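Local structure of mannosylglycerate hydrolase MGH1-like glycoside hydrolase domain-containing protein (Thermus thermophilus HB8, 4WVC) at residues 68-73 against 96-101; 164-169 against 347-352; 185-190 against 197-202. The protein probably hydrolyses mannosylglycerate, a solute of osmotically stressed thermophiles, to mannose and glycerate, and glucosylglycerate to glucose and glycerate. All coordinates share one frame; numbering follows the deposited sequence.

Interaction 1: 68-73 against 96-101. With DGY ((2R)-2,3-dihydroxypropanoic acid), chain E.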
loop_
_atom_site.group_PDB
_atom_site.type_symbol
_atom_site.label_atom_id
_atom_site.label_comp_id
_atom_site.label_asym_id
_atom_site.label_seq_id
_atom_site.Cartn_x
_atom_site.Cartn_y
_atom_site.Cartn_z
ATOM N N MET A 68 -5.423 17.531 24.179
ATOM C CA MET A 68 -5.831 16.226 24.698
ATOM C C MET A 68 -7.344 16.135 24.896
ATOM O O MET A 68 -7.968 17.042 25.471
ATOM C CB MET A 68 -5.153 15.900 26.035
ATOM C CG MET A 68 -5.347 14.439 26.439
ATOM S SD MET A 68 -5.021 14.013 28.190
ATOM C CE MET A 68 -6.567 14.650 28.880
ATOM N N LEU A 69 -7.924 15.039 24.427
ATOM C CA LEU A 69 -9.323 14.735 24.656
ATOM C C LEU A 69 -9.320 13.584 25.655
ATOM O O LEU A 69 -8.812 12.504 25.343
ATOM C CB LEU A 69 -10.029 14.370 23.342
ATOM C CG LEU A 69 -11.551 14.520 23.222
ATOM C CD1 LEU A 69 -12.050 15.943 23.481
ATOM C CD2 LEU A 69 -11.985 14.077 21.838
ATOM N N PRO A 70 -9.882 13.810 26.860
ATOM C CA PRO A 70 -9.883 12.829 27.929
ATOM C C PRO A 70 -11.009 11.833 27.762
ATOM O O PRO A 70 -11.960 12.110 27.045
ATOM C CB PRO A 70 -10.157 13.689 29.182
ATOM C CG PRO A 70 -11.100 14.731 28.682
ATOM C CD PRO A 70 -10.662 15.012 27.247
ATOM N N HIS A 71 -10.933 10.713 28.467
ATOM C CA HIS A 71 -11.893 9.634 28.252
ATOM C C HIS A 71 -13.231 9.856 28.938
ATOM O O HIS A 71 -14.239 9.311 28.502
ATOM C CB HIS A 71 -11.262 8.254 28.530
ATOM C CG HIS A 71 -11.413 7.758 29.921
ATOM N ND1 HIS A 71 -11.023 8.486 31.024
ATOM C CD2 HIS A 71 -11.856 6.568 30.392
ATOM C CE1 HIS A 71 -11.242 7.773 32.115
ATOM N NE2 HIS A 71 -11.732 6.599 31.758
ATOM N N ILE A 72 -13.234 10.637 30.012
ATOM C CA ILE A 72 -14.466 11.001 30.700
ATOM C C ILE A 72 -14.484 12.494 30.948
ATOM O O ILE A 72 -13.499 13.060 31.457
ATOM C CB ILE A 72 -14.599 10.322 32.094
ATOM C CG1 ILE A 72 -14.541 8.800 31.993
ATOM C CG2 ILE A 72 -15.895 10.746 32.764
ATOM C CD1 ILE A 72 -14.235 8.094 33.304
ATOM N N VAL A 73 -15.596 13.126 30.590
ATOM C CA VAL A 73 -15.902 14.485 31.028
ATOM C C VAL A 73 -16.896 14.374 32.173
ATOM O O VAL A 73 -18.033 13.948 31.979
ATOM C CB VAL A 73 -16.499 15.350 29.911
ATOM C CG1 VAL A 73 -16.742 16.761 30.421
ATOM C CG2 VAL A 73 -15.558 15.387 28.716
ATOM N N PRO A 96 -15.703 21.938 33.592
ATOM C CA PRO A 96 -15.940 20.755 34.434
ATOM C C PRO A 96 -14.730 19.821 34.514
ATOM O O PRO A 96 -13.898 19.817 33.616
ATOM C CB PRO A 96 -17.111 20.056 33.736
ATOM C CG PRO A 96 -17.019 20.465 32.310
ATOM C CD PRO A 96 -16.308 21.794 32.255
ATOM N N ALA A 97 -14.623 19.049 35.584
ATOM C CA ALA A 97 -13.492 18.117 35.757
ATOM C C ALA A 97 -13.465 17.033 34.672
ATOM O O ALA A 97 -14.495 16.715 34.092
ATOM C CB ALA A 97 -13.541 17.470 37.127
ATOM N N THR A 98 -12.278 16.482 34.405
ATOM C CA THR A 98 -12.109 15.394 33.437
ATOM C C THR A 98 -11.133 14.370 33.965
ATOM O O THR A 98 -10.440 14.606 34.958
ATOM C CB THR A 98 -11.609 15.920 32.069
ATOM O OG1 THR A 98 -10.250 16.327 32.174
ATOM C CG2 THR A 98 -12.448 17.112 31.589
ATOM N N SER A 99 -11.070 13.214 33.312
ATOM C CA SER A 99 -10.023 12.251 33.612
ATOM C C SER A 99 -8.711 12.738 32.994
ATOM O O SER A 99 -8.692 13.710 32.259
ATOM C CB SER A 99 -10.381 10.895 33.031
ATOM O OG SER A 99 -10.441 10.963 31.621
ATOM N N GLY A 100 -7.623 12.045 33.297
ATOM C CA GLY A 100 -6.297 12.426 32.841
ATOM C C GLY A 100 -5.781 11.533 31.735
ATOM O O GLY A 100 -4.607 11.631 31.381
ATOM N N ILE A 101 -6.632 10.663 31.186
ATOM C CA ILE A 101 -6.219 9.729 30.118
ATOM C C ILE A 101 -7.160 9.860 28.933
ATOM O O ILE A 101 -8.215 10.503 29.050
ATOM C CB ILE A 101 -6.223 8.274 30.599
ATOM C CG1 ILE A 101 -7.578 7.931 31.221
ATOM C CG2 ILE A 101 -5.107 8.022 31.617
ATOM C CD1 ILE A 101 -7.789 6.446 31.360
HETATM C C1 DGY E . -15.297 1.793 33.494
HETATM O O1 DGY E . -15.546 0.549 33.446
HETATM O O2 DGY E . -15.244 2.471 34.545
HETATM C C2 DGY E . -15.044 2.528 32.215
HETATM O O3 DGY E . -14.817 1.577 31.163
HETATM C C3 DGY E . -13.836 3.449 32.382
HETATM O O4 DGY E . -13.389 3.926 31.103
#
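The imidazole of His71 lies against Ile101 with one face and meets Ser99 with its edge. Ile101 runs alongside it, both side chains pointing the same way, and places CD1 3.8 Å from the His71 ring centroid, only 11° off the ring normal, a CH-pi contact over the face. On the opposite face CG1 of Ile72, the next residue in sequence, sits 3.4 Å above the His71 ring plane, again over its centre, and the ring is thus clamped between two aliphatic chains. At its edge His71 ND1 meets Ser99 OG at 2.6 Å, a hydrogen bond whose proton may sit on either atom. Ser99 OG, standing between the backbone N and the carbonyl carbon (chi1 64°), also receives a weak bond from the His71 backbone N.

His71 N also donates to Ile101 O at 2.8 Å. Further along, Ser99 N reaches Ile72 O at 3.1 Å, next to the single beta bridge between Val73 and Thr98. Pro70 and Thr98 cross obliquely, with Pro70 CG 3.6 Å from Thr98 CB. Beyond the two segments, Trp32 of the adjoining strand 31-32 meets the His71 ring steeply.

At another part of the imidazole edge, near its plane, His71 CD2 is 3.1 Å from O4 of the bound glycerate. With the ring trimmed to an alanine here, Ser99 OG is likely to lose its imidazole partner and a gap to open between Ile72 and Ile101 beside the ligand. The chemistry implies a ring whose turn about CB-CG is probably restrained by the two aliphatic faces and the ND1 bond, so that its CD2-NE2 side is held toward the glycerate part of the site.

Interaction 2: 164-169 against 347-352. With DGY ((2R)-2,3-dihydroxypropanoic acid), chain E.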
loop_
_atom_site.group_PDB
_atom_site.type_symbol
_atom_site.label_atom_id
_atom_site.label_comp_id
_atom_site.label_asym_id
_atom_site.label_seq_id
_atom_site.Cartn_x
_atom_site.Cartn_y
_atom_site.Cartn_z
ATOM N N MET A 164 -11.072 -1.195 26.204
ATOM C CA MET A 164 -11.282 -2.628 26.357
ATOM C C MET A 164 -10.550 -3.058 27.613
ATOM O O MET A 164 -9.539 -3.735 27.558
ATOM C CB MET A 164 -10.756 -3.370 25.133
ATOM C CG MET A 164 -11.241 -2.794 23.816
ATOM S SD MET A 164 -10.748 -3.818 22.422
ATOM C CE MET A 164 -11.543 -2.865 21.101
ATOM N N ASP A 165 -11.144 -2.673 28.740
ATOM C CA ASP A 165 -10.463 -2.488 30.007
ATOM C C ASP A 165 -9.768 -3.710 30.555
ATOM O O ASP A 165 -8.643 -3.600 31.047
ATOM C CB ASP A 165 -11.452 -2.003 31.069
ATOM C CG ASP A 165 -12.245 -0.800 30.640
ATOM O OD1 ASP A 165 -12.108 -0.358 29.468
ATOM O OD2 ASP A 165 -13.037 -0.325 31.485
ATOM N N ASN A 166 -10.435 -4.859 30.519
ATOM C CA ASN A 166 -9.850 -6.076 31.071
ATOM C C ASN A 166 -9.517 -7.110 30.003
ATOM O O ASN A 166 -9.555 -8.326 30.251
ATOM C CB ASN A 166 -10.734 -6.667 32.181
ATOM C CG ASN A 166 -12.026 -7.253 31.660
ATOM O OD1 ASN A 166 -12.501 -6.873 30.595
ATOM N ND2 ASN A 166 -12.600 -8.189 32.405
ATOM N N SER A 167 -9.149 -6.629 28.820
ATOM C CA SER A 167 -8.755 -7.534 27.728
ATOM C C SER A 167 -7.628 -8.438 28.198
ATOM O O SER A 167 -6.694 -7.983 28.857
ATOM C CB SER A 167 -8.296 -6.762 26.491
ATOM O OG SER A 167 -7.793 -7.651 25.514
ATOM N N PRO A 168 -7.706 -9.731 27.871
ATOM C CA PRO A 168 -6.610 -10.573 28.340
ATOM C C PRO A 168 -5.229 -10.164 27.793
ATOM O O PRO A 168 -4.237 -10.526 28.397
ATOM C CB PRO A 168 -7.011 -11.974 27.868
ATOM C CG PRO A 168 -8.510 -11.902 27.740
ATOM C CD PRO A 168 -8.781 -10.516 27.248
ATOM N N ALA A 169 -5.158 -9.397 26.694
ATOM C CA ALA A 169 -3.863 -8.876 26.210
ATOM C C ALA A 169 -3.118 -8.044 27.275
ATOM O O ALA A 169 -1.895 -8.058 27.316
ATOM C CB ALA A 169 -4.053 -8.073 24.936
ATOM N N GLY A 347 -18.937 -14.216 29.903
ATOM C CA GLY A 347 -19.703 -13.129 30.505
ATOM C C GLY A 347 -18.904 -11.933 31.034
ATOM O O GLY A 347 -19.499 -10.907 31.345
ATOM N N ARG A 348 -17.572 -12.041 31.116
ATOM C CA ARG A 348 -16.740 -11.037 31.821
ATOM C C ARG A 348 -16.069 -9.969 30.917
ATOM O O ARG A 348 -14.840 -9.988 30.684
ATOM C CB ARG A 348 -15.677 -11.732 32.682
ATOM C CG ARG A 348 -15.040 -10.823 33.738
ATOM C CD ARG A 348 -13.919 -11.532 34.497
ATOM N NE ARG A 348 -14.407 -12.530 35.467
ATOM C CZ ARG A 348 -14.962 -12.248 36.658
ATOM N NH1 ARG A 348 -15.134 -11.003 37.072
ATOM N NH2 ARG A 348 -15.341 -13.232 37.457
ATOM N N TYR A 349 -16.908 -9.047 30.444
ATOM C CA TYR A 349 -16.497 -7.742 29.899
ATOM C C TYR A 349 -15.798 -7.816 28.519
ATOM O O TYR A 349 -16.469 -7.975 27.500
ATOM C CB TYR A 349 -15.665 -6.991 30.958
ATOM C CG TYR A 349 -15.750 -5.476 30.984
ATOM C CD1 TYR A 349 -16.848 -4.805 30.455
ATOM C CD2 TYR A 349 -14.775 -4.715 31.636
ATOM C CE1 TYR A 349 -16.953 -3.431 30.518
ATOM C CE2 TYR A 349 -14.882 -3.328 31.710
ATOM C CZ TYR A 349 -15.991 -2.692 31.151
ATOM O OH TYR A 349 -16.156 -1.304 31.171
ATOM N N TRP A 350 -14.470 -7.690 28.480
ATOM C CA TRP A 350 -13.720 -7.740 27.214
ATOM C C TRP A 350 -12.895 -9.036 27.112
ATOM O O TRP A 350 -11.964 -9.137 26.322
ATOM C CB TRP A 350 -12.826 -6.505 27.081
ATOM C CG TRP A 350 -13.582 -5.253 26.846
ATOM C CD1 TRP A 350 -13.939 -4.334 27.758
ATOM C CD2 TRP A 350 -14.031 -4.762 25.590
ATOM N NE1 TRP A 350 -14.624 -3.297 27.174
ATOM C CE2 TRP A 350 -14.698 -3.537 25.835
ATOM C CE3 TRP A 350 -13.948 -5.241 24.270
ATOM C CZ2 TRP A 350 -15.286 -2.790 24.824
ATOM C CZ3 TRP A 350 -14.536 -4.487 23.263
ATOM C CH2 TRP A 350 -15.196 -3.275 23.546
ATOM N N ARG A 351 -13.256 -10.033 27.907
ATOM C CA ARG A 351 -12.569 -11.321 27.872
ATOM C C ARG A 351 -13.411 -12.415 27.191
ATOM O O ARG A 351 -13.222 -13.618 27.457
ATOM C CB ARG A 351 -12.157 -11.734 29.300
ATOM C CG ARG A 351 -11.373 -10.671 30.046
ATOM C CD ARG A 351 -11.110 -11.018 31.525
ATOM N NE ARG A 351 -10.035 -11.998 31.672
ATOM C CZ ARG A 351 -8.732 -11.715 31.688
ATOM N NH1 ARG A 351 -8.292 -10.475 31.546
ATOM N NH2 ARG A 351 -7.861 -12.690 31.814
ATOM N N GLY A 352 -14.330 -12.023 26.309
ATOM C CA GLY A 352 -15.155 -12.991 25.596
ATOM C C GLY A 352 -16.451 -12.482 25.021
ATOM O O GLY A 352 -16.814 -12.872 23.921
HETATM C C1 DGY E . -15.297 1.793 33.494
HETATM O O1 DGY E . -15.546 0.549 33.446
HETATM O O2 DGY E . -15.244 2.471 34.545
HETATM C C2 DGY E . -15.044 2.528 32.215
HETATM O O3 DGY E . -14.817 1.577 31.163
HETATM C C3 DGY E . -13.836 3.449 32.382
HETATM O O4 DGY E . -13.389 3.926 31.103
HETATM O O HOH W 1 -10.319 -8.025 24.649
#
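Polar bonds join Asn166 to the type II' turn from Arg348 to Arg351. Asn166 OD1 accepts from Trp350 N at 3.0 Å, in the carbonyl plane and on a lone pair, with 158° at the hydrogen, while ND2 gives a weak bond to Arg348 O; the Trp350 N bond fixes OD1 as the acceptor end, and the weak ND2 bond agrees with that orientation. In return Arg351 NH1 donates to the backbone Asn166 O at 2.8 Å. Pro168 CG covers one face of that guanidinium, whose charge is also met by Glu345 and Asp171. A water links Ser167 OG to Trp350 O.

The apolar group is Met164 against the Trp350 indole. Met164 CA lies 3.3 Å from the centroid of the Trp350 five-membered ring, 3° off its normal, and the extended side chain continues across the six-membered ring to an oblique Met-aromatic contact at SD.

Ligand bonds form the third kind: Asp165 OD2 accepts from glycerate O3 at 2.6 Å, and Tyr349 OH lies 3.3 Å from Asp165 OD2, with carboxylate and ring planes 83° apart. Asp165 is probably the proton donor, and the arrangement fits the loop-built active site of an (alpha/alpha)6-barrel glycosidase of family 63.

Interaction 3: 185-190 against 197-202. With DGY ((2R)-2,3-dihydroxypropanoic acid), chain E.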
loop_
_atom_site.group_PDB
_atom_site.type_symbol
_atom_site.label_atom_id
_atom_site.label_comp_id
_atom_site.label_asym_id
_atom_site.label_seq_id
_atom_site.Cartn_x
_atom_site.Cartn_y
_atom_site.Cartn_z
ATOM N N TYR A 185 -10.521 1.679 48.762
ATOM C CA TYR A 185 -11.573 2.295 47.946
ATOM C C TYR A 185 -12.773 1.380 47.933
ATOM O O TYR A 185 -12.626 0.182 48.149
ATOM C CB TYR A 185 -11.103 2.546 46.504
ATOM C CG TYR A 185 -10.639 1.304 45.792
ATOM C CD1 TYR A 185 -9.359 0.821 45.982
ATOM C CD2 TYR A 185 -11.484 0.605 44.935
ATOM C CE1 TYR A 185 -8.923 -0.319 45.333
ATOM C CE2 TYR A 185 -11.056 -0.530 44.273
ATOM C CZ TYR A 185 -9.776 -0.983 44.481
ATOM O OH TYR A 185 -9.362 -2.111 43.855
ATOM N N GLU A 186 -13.947 1.936 47.640
ATOM C CA GLU A 186 -15.139 1.114 47.392
ATOM C C GLU A 186 -15.551 1.281 45.929
ATOM O O GLU A 186 -15.698 2.401 45.427
ATOM C CB GLU A 186 -16.325 1.385 48.335
ATOM C CG GLU A 186 -16.770 2.843 48.460
ATOM C CD GLU A 186 -18.292 2.993 48.492
ATOM O OE1 GLU A 186 -18.822 4.011 47.965
ATOM O OE2 GLU A 186 -18.951 2.080 49.032
ATOM N N ARG A 187 -15.674 0.146 45.251
ATOM C CA ARG A 187 -16.132 0.118 43.878
ATOM C C ARG A 187 -17.621 0.339 43.798
ATOM O O ARG A 187 -18.380 -0.182 44.617
ATOM C CB ARG A 187 -15.814 -1.228 43.253
ATOM C CG ARG A 187 -14.341 -1.402 43.008
ATOM C CD ARG A 187 -13.958 -2.687 42.341
ATOM N NE ARG A 187 -14.723 -3.061 41.165
ATOM C CZ ARG A 187 -14.448 -4.172 40.492
ATOM N NH1 ARG A 187 -13.435 -4.937 40.887
ATOM N NH2 ARG A 187 -15.149 -4.494 39.406
ATOM N N ARG A 188 -18.030 1.100 42.796
ATOM C CA ARG A 188 -19.436 1.374 42.559
ATOM C C ARG A 188 -20.042 0.640 41.338
ATOM O O ARG A 188 -21.243 0.409 41.312
ATOM C CB ARG A 188 -19.636 2.879 42.431
ATOM C CG ARG A 188 -19.027 3.719 43.565
ATOM C CD ARG A 188 -19.426 3.258 44.967
ATOM N NE ARG A 188 -20.876 3.160 45.142
ATOM C CZ ARG A 188 -21.671 4.110 45.650
ATOM N NH1 ARG A 188 -21.189 5.291 46.039
ATOM N NH2 ARG A 188 -22.973 3.876 45.762
ATOM N N ASP A 189 -19.227 0.278 40.341
ATOM C CA ASP A 189 -19.713 -0.447 39.152
ATOM C C ASP A 189 -20.459 -1.748 39.493
ATOM O O ASP A 189 -21.506 -2.045 38.908
ATOM C CB ASP A 189 -18.565 -0.727 38.172
ATOM C CG ASP A 189 -17.439 -1.553 38.788
ATOM O OD1 ASP A 189 -16.842 -1.132 39.798
ATOM O OD2 ASP A 189 -17.125 -2.632 38.246
ATOM N N VAL A 190 -19.952 -2.487 40.477
ATOM C CA VAL A 190 -20.581 -3.731 40.911
ATOM C C VAL A 190 -21.936 -3.515 41.642
ATOM O O VAL A 190 -22.611 -4.494 41.948
ATOM C CB VAL A 190 -19.639 -4.609 41.795
ATOM C CG1 VAL A 190 -18.289 -4.839 41.108
ATOM C CG2 VAL A 190 -19.454 -3.999 43.174
ATOM N N GLU A 197 -19.395 -10.196 35.842
ATOM C CA GLU A 197 -19.402 -9.563 34.509
ATOM C C GLU A 197 -18.430 -8.385 34.355
ATOM O O GLU A 197 -18.255 -7.870 33.255
ATOM C CB GLU A 197 -20.814 -9.093 34.172
ATOM C CG GLU A 197 -21.805 -10.244 34.106
ATOM C CD GLU A 197 -23.258 -9.804 33.998
ATOM O OE1 GLU A 197 -23.544 -8.658 33.604
ATOM O OE2 GLU A 197 -24.123 -10.645 34.297
ATOM N N ARG A 198 -17.789 -7.994 35.455
ATOM C CA ARG A 198 -16.903 -6.832 35.531
ATOM C C ARG A 198 -15.472 -7.252 35.821
ATOM O O ARG A 198 -15.205 -8.423 36.075
ATOM C CB ARG A 198 -17.388 -5.940 36.664
ATOM C CG ARG A 198 -18.778 -5.378 36.451
ATOM C CD ARG A 198 -18.786 -4.355 35.337
ATOM N NE ARG A 198 -17.814 -3.288 35.569
ATOM C CZ ARG A 198 -17.539 -2.296 34.715
ATOM N NH1 ARG A 198 -18.170 -2.202 33.563
ATOM N NH2 ARG A 198 -16.643 -1.369 35.049
ATOM N N PRO A 199 -14.528 -6.305 35.787
ATOM C CA PRO A 199 -13.152 -6.720 36.137
ATOM C C PRO A 199 -12.985 -7.114 37.609
ATOM O O PRO A 199 -13.717 -6.653 38.474
ATOM C CB PRO A 199 -12.315 -5.478 35.816
ATOM C CG PRO A 199 -13.148 -4.681 34.872
ATOM C CD PRO A 199 -14.566 -4.921 35.295
ATOM N N ARG A 200 -12.017 -7.976 37.863
ATOM C CA ARG A 200 -11.743 -8.465 39.196
ATOM C C ARG A 200 -10.996 -7.400 39.969
ATOM O O ARG A 200 -10.514 -6.429 39.390
ATOM C CB ARG A 200 -10.933 -9.748 39.106
ATOM C CG ARG A 200 -11.685 -10.859 38.404
ATOM C CD ARG A 200 -10.874 -12.132 38.325
ATOM N NE ARG A 200 -11.728 -13.271 37.966
ATOM C CZ ARG A 200 -11.369 -14.286 37.185
ATOM N NH1 ARG A 200 -10.166 -14.305 36.612
ATOM N NH2 ARG A 200 -12.226 -15.275 36.943
ATOM N N LYS A 201 -10.894 -7.568 41.283
ATOM C CA LYS A 201 -10.317 -6.527 42.126
ATOM C C LYS A 201 -8.840 -6.329 41.814
ATOM O O LYS A 201 -8.377 -5.193 41.788
ATOM C CB LYS A 201 -10.495 -6.907 43.608
ATOM C CG LYS A 201 -10.058 -5.877 44.663
ATOM C CD LYS A 201 -10.199 -6.367 46.109
ATOM C CE LYS A 201 -9.301 -7.556 46.430
ATOM N NZ LYS A 201 -7.847 -7.255 46.304
ATOM N N GLU A 202 -8.124 -7.426 41.549
ATOM C CA GLU A 202 -6.725 -7.359 41.149
ATOM C C GLU A 202 -6.557 -6.403 39.983
ATOM O O GLU A 202 -5.581 -5.676 39.901
ATOM C CB GLU A 202 -6.177 -8.726 40.730
ATOM C CG GLU A 202 -5.680 -9.595 41.868
ATOM C CD GLU A 202 -4.825 -10.778 41.409
ATOM O OE1 GLU A 202 -3.939 -10.575 40.531
ATOM O OE2 GLU A 202 -5.002 -11.902 41.950
HETATM C C1 DGY E . -15.297 1.793 33.494
HETATM O O1 DGY E . -15.546 0.549 33.446
HETATM O O2 DGY E . -15.244 2.471 34.545
HETATM C C2 DGY E . -15.044 2.528 32.215
HETATM O O3 DGY E . -14.817 1.577 31.163
HETATM C C3 DGY E . -13.836 3.449 32.382
HETATM O O4 DGY E . -13.389 3.926 31.103
#
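Asp189 OD2 is gripped by two arginines, Arg198 NE across the contact at 2.8 Å and Arg187 NH2 from its own segment at 3.0 Å. The three residues form a salt-bridge network that ties segment 185-190 to the chain leading into helix 201-216, two segments running nearly antiparallel.

The two arginines use the carboxylate differently. Arg187 comes side-on, pairing NE with Asp189 OD1 at 3.2 Å and NH2 with OD2, each oxygen offering its syn lone pair and each lying close to the guanidinium plane. Arg198 takes OD2 from the anti side, somewhat out of the carboxylate plane, and its guanidinium is turned 63° from that plane. One oxygen can therefore serve both without the donors colliding, and Arg187 NH2 stays 4.8 Å from Arg198 NE; the shared carboxylate probably offsets much of the like charge.

Arg187 has a second grip. Its NH1 and NH2 both point end-on at the backbone Pro199 O, at 3.0 Å from NH1 and 2.8 Å from NH2, so NE, NH1 and NH2 are all engaged and the group is held against rotation. A cation-pi contact with Tyr204 of helix 201-216 adds to this. At the outer margin Tyr185 OH packs near Lys201 O and CG, while its hydrogen bond goes to Asp205, and Arg200 occupies the N-cap position of helix 201-216.

Arg198, probably a substrate-binding residue, folds back at chi2 (-70°) and again at chi3, which brings its head round past Asp189. Asp189 is thus a second-shell residue for the ligand: with NE held, Arg198 NH2 donates to carboxylate O1 of the bound glycerate at 2.7 Å, with 162° at the hydrogen.

In the fold
All three contacts converge on the same bound glycerate, from different segments of one domain. Interactions 1 and 2 are buried, whereas interaction 3 is only partly so, with exposed residues at its margin and the smallest buried area, 285 Å² against 441 and 495 Å². Chemistry follows place: interaction 1 combines backbone bonds, an imidazole-hydroxyl bond and aliphatic packing on both ring faces, interaction 2 mixes indole packing with amide and carbonyl bonds, and interaction 3 is almost wholly ionic and polar. Interactions 2 and 3 touch directly, Arg348 NH1 lying 2.8 Å from Arg198 O in a probable hydrogen bond. Interaction 1 stands apart, its nearest atoms about 7 Å from interaction 2 and about 10 Å from interaction 3.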